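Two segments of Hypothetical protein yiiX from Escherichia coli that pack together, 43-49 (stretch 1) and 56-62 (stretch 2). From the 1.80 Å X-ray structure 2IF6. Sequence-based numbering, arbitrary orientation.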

# COMPACT_ATOMS: atom_id res chain seq x y z
N LYS A 43 -7.50 -6.09 -18.71
CA LYS A 43 -6.06 -6.12 -18.60
C LYS A 43 -5.70 -5.63 -17.21
O LYS A 43 -6.29 -4.66 -16.74
CB LYS A 43 -5.45 -5.15 -19.61
CG LYS A 43 -5.74 -5.53 -21.09
CD LYS A 43 -5.28 -4.38 -21.98
CE LYS A 43 -5.35 -4.76 -23.45
NZ LYS A 43 -6.65 -5.43 -23.76
N PRO A 44 -4.74 -6.31 -16.56
CA PRO A 44 -4.39 -5.94 -15.18
C PRO A 44 -3.45 -4.73 -15.04
O PRO A 44 -2.33 -4.71 -15.60
CB PRO A 44 -3.75 -7.21 -14.63
CG PRO A 44 -3.16 -7.87 -15.81
CD PRO A 44 -3.99 -7.50 -17.01
N TYR A 45 -3.94 -3.74 -14.30
CA TYR A 45 -3.16 -2.60 -13.93
C TYR A 45 -3.07 -2.56 -12.42
O TYR A 45 -3.95 -3.09 -11.74
CB TYR A 45 -3.81 -1.31 -14.44
CG TYR A 45 -3.72 -1.15 -15.96
CD1 TYR A 45 -2.91 -0.16 -16.53
CD2 TYR A 45 -4.45 -1.98 -16.81
CE1 TYR A 45 -2.82 -0.01 -17.91
CE2 TYR A 45 -4.35 -1.85 -18.23
CZ TYR A 45 -3.55 -0.85 -18.75
OH TYR A 45 -3.45 -0.70 -20.11
N VAL A 46 -2.03 -1.92 -11.90
CA VAL A 46 -1.89 -1.70 -10.47
C VAL A 46 -2.13 -0.20 -10.19
O VAL A 46 -1.36 0.68 -10.65
CB VAL A 46 -0.49 -2.18 -9.91
CG1 VAL A 46 -0.37 -1.85 -8.41
CG2 VAL A 46 -0.29 -3.67 -10.18
N PHE A 47 -3.20 0.08 -9.44
CA PHE A 47 -3.51 1.43 -8.95
C PHE A 47 -2.62 1.67 -7.74
O PHE A 47 -2.70 0.91 -6.76
CB PHE A 47 -4.98 1.43 -8.50
CG PHE A 47 -5.42 2.65 -7.75
CD1 PHE A 47 -5.81 3.81 -8.44
CD2 PHE A 47 -5.51 2.64 -6.34
CE1 PHE A 47 -6.27 4.96 -7.78
CE2 PHE A 47 -5.97 3.82 -5.64
CZ PHE A 47 -6.35 4.97 -6.38
N GLU A 48 -1.76 2.70 -7.79
CA GLU A 48 -0.79 2.93 -6.71
C GLU A 48 -0.49 4.40 -6.51
O GLU A 48 -0.57 5.18 -7.46
CB GLU A 48 0.52 2.21 -7.04
CG GLU A 48 1.06 2.61 -8.44
CD GLU A 48 2.47 2.12 -8.69
OE1 GLU A 48 3.15 1.67 -7.74
OE2 GLU A 48 2.93 2.21 -9.85
N ALA A 49 -0.17 4.78 -5.28
CA ALA A 49 0.22 6.16 -4.95
C ALA A 49 1.73 6.20 -5.00
O ALA A 49 2.39 5.73 -4.09
CB ALA A 49 -0.29 6.55 -3.59
N THR A 56 -0.55 1.55 -13.33
CA THR A 56 0.66 1.02 -13.92
C THR A 56 0.41 -0.40 -14.42
O THR A 56 -0.16 -1.20 -13.69
CB THR A 56 1.76 0.92 -12.82
OG1 THR A 56 1.99 2.23 -12.29
CG2 THR A 56 3.04 0.37 -13.38
N PRO A 57 0.86 -0.73 -15.65
CA PRO A 57 0.69 -2.12 -16.10
C PRO A 57 1.33 -3.12 -15.12
O PRO A 57 2.43 -2.90 -14.62
CB PRO A 57 1.40 -2.15 -17.46
CG PRO A 57 1.32 -0.77 -17.95
CD PRO A 57 1.45 0.11 -16.72
N LEU A 58 0.62 -4.18 -14.81
CA LEU A 58 1.09 -5.16 -13.81
C LEU A 58 2.52 -5.70 -14.07
O LEU A 58 3.33 -5.82 -13.16
CB LEU A 58 0.09 -6.32 -13.70
CG LEU A 58 0.48 -7.47 -12.77
CD1 LEU A 58 0.55 -6.94 -11.30
CD2 LEU A 58 -0.55 -8.59 -12.88
N LYS A 59 2.85 -5.98 -15.31
CA LYS A 59 4.17 -6.51 -15.60
C LYS A 59 5.22 -5.50 -15.16
O LYS A 59 6.18 -5.87 -14.50
CB LYS A 59 4.32 -6.88 -17.09
CG LYS A 59 5.73 -7.37 -17.42
CD LYS A 59 5.94 -7.61 -18.93
CE LYS A 59 7.45 -7.71 -19.25
NZ LYS A 59 8.09 -6.38 -19.04
N GLN A 60 5.00 -4.22 -15.49
CA GLN A 60 5.96 -3.17 -15.13
C GLN A 60 6.01 -2.96 -13.58
O GLN A 60 7.09 -2.78 -12.98
CB GLN A 60 5.60 -1.89 -15.88
CG GLN A 60 6.18 -0.58 -15.37
CD GLN A 60 5.53 0.64 -16.05
OE1 GLN A 60 5.16 0.57 -17.23
NE2 GLN A 60 5.35 1.73 -15.29
N TRP A 61 4.84 -2.96 -12.95
CA TRP A 61 4.79 -2.86 -11.48
C TRP A 61 5.64 -3.93 -10.77
O TRP A 61 6.38 -3.63 -9.86
CB TRP A 61 3.34 -2.95 -11.00
CG TRP A 61 3.20 -2.52 -9.58
CD1 TRP A 61 2.99 -1.24 -9.12
CD2 TRP A 61 3.34 -3.35 -8.41
NE1 TRP A 61 2.94 -1.24 -7.73
CE2 TRP A 61 3.13 -2.53 -7.28
CE3 TRP A 61 3.60 -4.72 -8.22
CZ2 TRP A 61 3.19 -3.02 -5.99
CZ3 TRP A 61 3.63 -5.22 -6.93
CH2 TRP A 61 3.44 -4.36 -5.83
N ILE A 62 5.52 -5.18 -11.20
CA ILE A 62 6.20 -6.28 -10.53
C ILE A 62 7.72 -6.18 -10.72
O ILE A 62 8.50 -6.49 -9.80
CB ILE A 62 5.73 -7.64 -11.06
CG1 ILE A 62 4.28 -7.90 -10.62
CG2 ILE A 62 6.72 -8.77 -10.61
CD1 ILE A 62 3.63 -9.14 -11.27

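Residues 43-49 form a β-strand. The second stretch begins as the end of another strand, at Thr56 and Pro57, and then turns into a helix at Leu58. The two strands run antiparallel. Val46 and Thr56 form a hydrogen-bonded pair: Val46 N donates to Thr56 O at 2.7 Å, and Thr56 N donates to Val46 O at 2.9 Å. Tyr45 and Pro57 form the next pair, a non-hydrogen-bonded one, with their CA atoms 4.4 Å apart. Proline has no amide hydrogen, and a non-hydrogen-bonded position asks for none toward the facing strand. The ladder gains one more rung from the helix, where Leu58 N donates to Pro44 O at 3.1 Å. Pro57 is the N-cap residue, and its carbonyl O accepts from Trp61 N at 2.9 Å, starting the helical pattern. The helix axis passes the strand at 7.4 Å, at 48° to it.

The side chains of Val46 and Thr56 lie on the same face of the sheet. Val46 is the most covered residue in the contact. Its CG2 meets Leu58 CD1 at 3.6 Å. Its CG1 sits over the face of the Trp61 indole, 3.5 Å from the centroid of the five-membered ring, in a CH-π contact. Pro44 CB adds an apolar contact with Leu58 CD2 at 3.9 Å. Tyr45 CE1 lies 4.2 Å from Pro57 CG, a looser contact, as these two side chains diverge.

Glu48 supplies the polar side-chain bonds. Thr56 OG1 donates to Glu48 OE2 at 2.6 Å, a short hydrogen bond. Trp61 NE1 lies 2.9 Å from Glu48 OE1, at the edge of the indole, but the bent angle of 126° makes this bond weak. OE1 is also hydrogen-bonded elsewhere in the structure. The buried carboxylate thus links strand to strand and strand to helix.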